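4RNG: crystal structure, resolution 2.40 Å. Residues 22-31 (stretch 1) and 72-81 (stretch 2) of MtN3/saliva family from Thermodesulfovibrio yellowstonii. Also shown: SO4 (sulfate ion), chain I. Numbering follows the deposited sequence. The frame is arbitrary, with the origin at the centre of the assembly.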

# COMPACT_ATOMS: atom_id res chain seq x y z
N ALA C 22 5.38 -3.60 -5.83
CA ALA C 22 5.60 -2.15 -5.83
C ALA C 22 6.53 -1.73 -4.71
O ALA C 22 7.21 -0.72 -4.81
CB ALA C 22 4.26 -1.40 -5.71
N LEU C 23 6.53 -2.51 -3.63
CA LEU C 23 7.35 -2.26 -2.44
C LEU C 23 8.81 -2.55 -2.67
O LEU C 23 9.68 -2.01 -1.99
CB LEU C 23 6.83 -3.10 -1.28
CG LEU C 23 5.46 -2.63 -0.81
CD1 LEU C 23 4.70 -3.68 -0.02
CD2 LEU C 23 5.69 -1.40 0.02
N ILE C 24 9.10 -3.42 -3.64
CA ILE C 24 10.47 -3.80 -3.92
C ILE C 24 11.35 -2.58 -4.31
O ILE C 24 12.41 -2.39 -3.71
CB ILE C 24 10.52 -4.90 -5.02
CG1 ILE C 24 9.95 -6.21 -4.48
CG2 ILE C 24 11.94 -5.12 -5.50
CD1 ILE C 24 9.71 -7.30 -5.53
N PRO C 25 10.90 -1.73 -5.26
CA PRO C 25 11.74 -0.55 -5.58
C PRO C 25 12.04 0.38 -4.40
O PRO C 25 13.12 0.98 -4.39
CB PRO C 25 10.89 0.21 -6.61
CG PRO C 25 10.13 -0.85 -7.28
CD PRO C 25 9.81 -1.87 -6.24
N GLN C 26 11.11 0.51 -3.45
CA GLN C 26 11.35 1.39 -2.31
C GLN C 26 12.39 0.74 -1.42
O GLN C 26 13.30 1.40 -0.92
CB GLN C 26 10.06 1.68 -1.53
CG GLN C 26 10.24 2.69 -0.42
CD GLN C 26 10.62 4.08 -0.93
OE1 GLN C 26 9.76 4.84 -1.37
NE2 GLN C 26 11.91 4.42 -0.86
N ALA C 27 12.27 -0.57 -1.23
CA ALA C 27 13.26 -1.32 -0.47
C ALA C 27 14.66 -1.22 -1.09
O ALA C 27 15.62 -0.86 -0.40
CB ALA C 27 12.83 -2.77 -0.34
N LEU C 28 14.76 -1.50 -2.38
CA LEU C 28 16.05 -1.48 -3.07
C LEU C 28 16.71 -0.10 -2.99
O LEU C 28 17.93 0.00 -2.82
CB LEU C 28 15.86 -1.90 -4.52
CG LEU C 28 15.53 -3.38 -4.64
CD1 LEU C 28 15.32 -3.75 -6.08
CD2 LEU C 28 16.66 -4.17 -4.04
N LYS C 29 15.91 0.95 -3.10
CA LYS C 29 16.43 2.31 -3.11
C LYS C 29 17.05 2.67 -1.77
O LYS C 29 18.14 3.24 -1.71
CB LYS C 29 15.31 3.29 -3.47
CG LYS C 29 15.75 4.71 -3.66
CD LYS C 29 14.55 5.55 -4.03
CE LYS C 29 14.92 7.01 -4.15
NZ LYS C 29 14.34 7.64 -5.36
N ILE C 30 16.35 2.33 -0.69
CA ILE C 30 16.87 2.58 0.64
C ILE C 30 18.17 1.81 0.83
O ILE C 30 19.15 2.35 1.34
CB ILE C 30 15.84 2.18 1.72
CG1 ILE C 30 14.64 3.12 1.64
CG2 ILE C 30 16.47 2.25 3.09
CD1 ILE C 30 13.50 2.73 2.55
N TYR C 31 18.18 0.56 0.37
CA TYR C 31 19.35 -0.31 0.48
C TYR C 31 20.55 0.18 -0.32
O TYR C 31 21.69 0.13 0.14
CB TYR C 31 19.03 -1.71 -0.00
CG TYR C 31 20.23 -2.60 0.02
CD1 TYR C 31 20.80 -3.00 1.22
CD2 TYR C 31 20.84 -2.98 -1.16
CE1 TYR C 31 21.92 -3.80 1.23
CE2 TYR C 31 21.96 -3.79 -1.16
CZ TYR C 31 22.50 -4.19 0.04
OH TYR C 31 23.62 -4.99 0.07
N ILE C 72 2.54 -11.30 1.96
CA ILE C 72 3.79 -10.99 1.33
C ILE C 72 4.13 -9.49 1.41
O ILE C 72 5.30 -9.14 1.60
CB ILE C 72 3.79 -11.48 -0.13
CG1 ILE C 72 3.45 -12.97 -0.15
CG2 ILE C 72 5.13 -11.22 -0.80
CD1 ILE C 72 3.06 -13.44 -1.51
N SER C 73 3.16 -8.60 1.24
CA SER C 73 3.45 -7.17 1.43
C SER C 73 3.99 -6.90 2.83
O SER C 73 4.88 -6.09 3.02
CB SER C 73 2.23 -6.29 1.16
OG SER C 73 1.83 -6.38 -0.19
N LEU C 74 3.41 -7.58 3.82
CA LEU C 74 3.82 -7.46 5.21
C LEU C 74 5.30 -7.79 5.41
O LEU C 74 6.00 -7.12 6.17
CB LEU C 74 2.94 -8.35 6.09
CG LEU C 74 3.03 -8.14 7.59
CD1 LEU C 74 2.78 -6.67 7.89
CD2 LEU C 74 2.04 -9.04 8.33
N ILE C 75 5.78 -8.85 4.77
CA ILE C 75 7.19 -9.18 4.78
C ILE C 75 8.02 -8.06 4.19
O ILE C 75 9.02 -7.64 4.77
CB ILE C 75 7.48 -10.48 4.03
CG1 ILE C 75 6.97 -11.68 4.83
CG2 ILE C 75 8.98 -10.64 3.84
CD1 ILE C 75 6.08 -12.61 4.07
N LEU C 76 7.59 -7.58 3.03
CA LEU C 76 8.35 -6.55 2.34
C LEU C 76 8.31 -5.23 3.11
O LEU C 76 9.32 -4.52 3.21
CB LEU C 76 7.79 -6.38 0.92
CG LEU C 76 7.95 -7.60 -0.00
CD1 LEU C 76 7.26 -7.36 -1.32
CD2 LEU C 76 9.41 -7.99 -0.22
N ILE C 77 7.16 -4.92 3.71
CA ILE C 77 7.02 -3.69 4.48
C ILE C 77 7.90 -3.74 5.70
O ILE C 77 8.56 -2.75 6.04
CB ILE C 77 5.57 -3.44 4.88
CG1 ILE C 77 4.87 -2.73 3.74
CG2 ILE C 77 5.49 -2.55 6.10
CD1 ILE C 77 3.42 -2.43 4.02
N PHE C 78 7.96 -4.90 6.34
CA PHE C 78 8.86 -5.06 7.46
C PHE C 78 10.31 -4.80 7.05
O PHE C 78 11.06 -4.20 7.82
CB PHE C 78 8.74 -6.44 8.07
CG PHE C 78 9.81 -6.72 9.05
CD1 PHE C 78 9.74 -6.18 10.33
CD2 PHE C 78 10.89 -7.50 8.71
CE1 PHE C 78 10.74 -6.42 11.24
CE2 PHE C 78 11.90 -7.74 9.62
CZ PHE C 78 11.82 -7.20 10.88
N LEU C 79 10.73 -5.25 5.87
CA LEU C 79 12.10 -4.92 5.46
C LEU C 79 12.33 -3.44 5.49
O LEU C 79 13.33 -2.98 6.01
CB LEU C 79 12.43 -5.42 4.05
CG LEU C 79 13.13 -6.75 3.92
CD1 LEU C 79 12.29 -7.84 4.52
CD2 LEU C 79 13.38 -6.99 2.45
N ILE C 80 11.38 -2.71 4.92
CA ILE C 80 11.48 -1.27 4.79
C ILE C 80 11.54 -0.63 6.16
O ILE C 80 12.36 0.26 6.37
CB ILE C 80 10.29 -0.71 3.98
CG1 ILE C 80 10.46 -1.12 2.52
CG2 ILE C 80 10.24 0.79 4.09
CD1 ILE C 80 9.21 -0.94 1.68
N ILE C 81 10.70 -1.08 7.08
CA ILE C 81 10.72 -0.55 8.45
C ILE C 81 12.10 -0.79 9.10
O ILE C 81 12.67 0.10 9.74
CB ILE C 81 9.61 -1.19 9.32
CG1 ILE C 81 8.24 -0.78 8.80
CG2 ILE C 81 9.77 -0.80 10.79
CD1 ILE C 81 7.07 -1.41 9.56
S SO4 I . 12.88 6.46 -8.50
O1 SO4 I . 14.29 6.07 -8.50
O2 SO4 I . 12.60 7.25 -9.70
O3 SO4 I . 12.61 7.26 -7.31
O4 SO4 I . 12.06 5.25 -8.46

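Two helical segments, the first running through Tyr31 and the second spanning 72-81, run nearly parallel, their axes crossing at 22° and approaching to 9.5 Å. Within each segment, backbone N to O hydrogen bonds four residues apart run along the helix, such as Ala27 N to Leu23 O (3.1 Å) and Ile77 N to Ser73 O (2.7 Å). No hydrogen bond joins the segments; the 388 Å² buried between them is held by apolar packing.

Two reciprocal knobs organise the contact. Leu23 points toward the partner helix and sits among Ser73, Leu76, Ile77 and Ile80. In the m, t rotamer (chi1 -68°, chi2 160°), Leu23 CD1 lies 3.8 Å from Ser73 CB, Leu23 CD2 meets Ile80 CD1 at 3.9 Å, and both methyls pack on Ile77 CG1 (3.9 Å from Leu23 CD1, 4.0 Å from Leu23 CD2). Nearer the backbone, Leu23 CB and Leu76 CB are 4.1 Å apart. Ser73 presents its aliphatic CB here, its OG being hydrogen-bonded elsewhere in the structure.

Ile80 supplies the returning knob, among Leu23, Gln26, Ala27 and Ile30. Its CA-to-CB bond points sideways, but the m, t conformation (-70°, 165°) brings the end of the side chain nearer the first helix, with Ile80 CD1 4.2 Å from Gln26 CB and 3.9 Å from Leu23 O. The branched CB lets Ile80 CG2 reach Ile30 CD1 at 4.1 Å. Ala27 CB packs 4.1 Å from Ile80 CG1, where the CA atoms of these two residues are just 5.6 Å apart.

At the margin, Ile24 directs its CA-to-CB bond away, yet with chi1 at -69° its CG1 remains 4.3 Å from Leu76 CD1. Lys29 takes no part in the helix contact: its side chain is extended through chi3, and Lys29 NZ donates a 2.6 Å hydrogen bond to O3 of the sulfate, probably acquired from the crystallisation liquor.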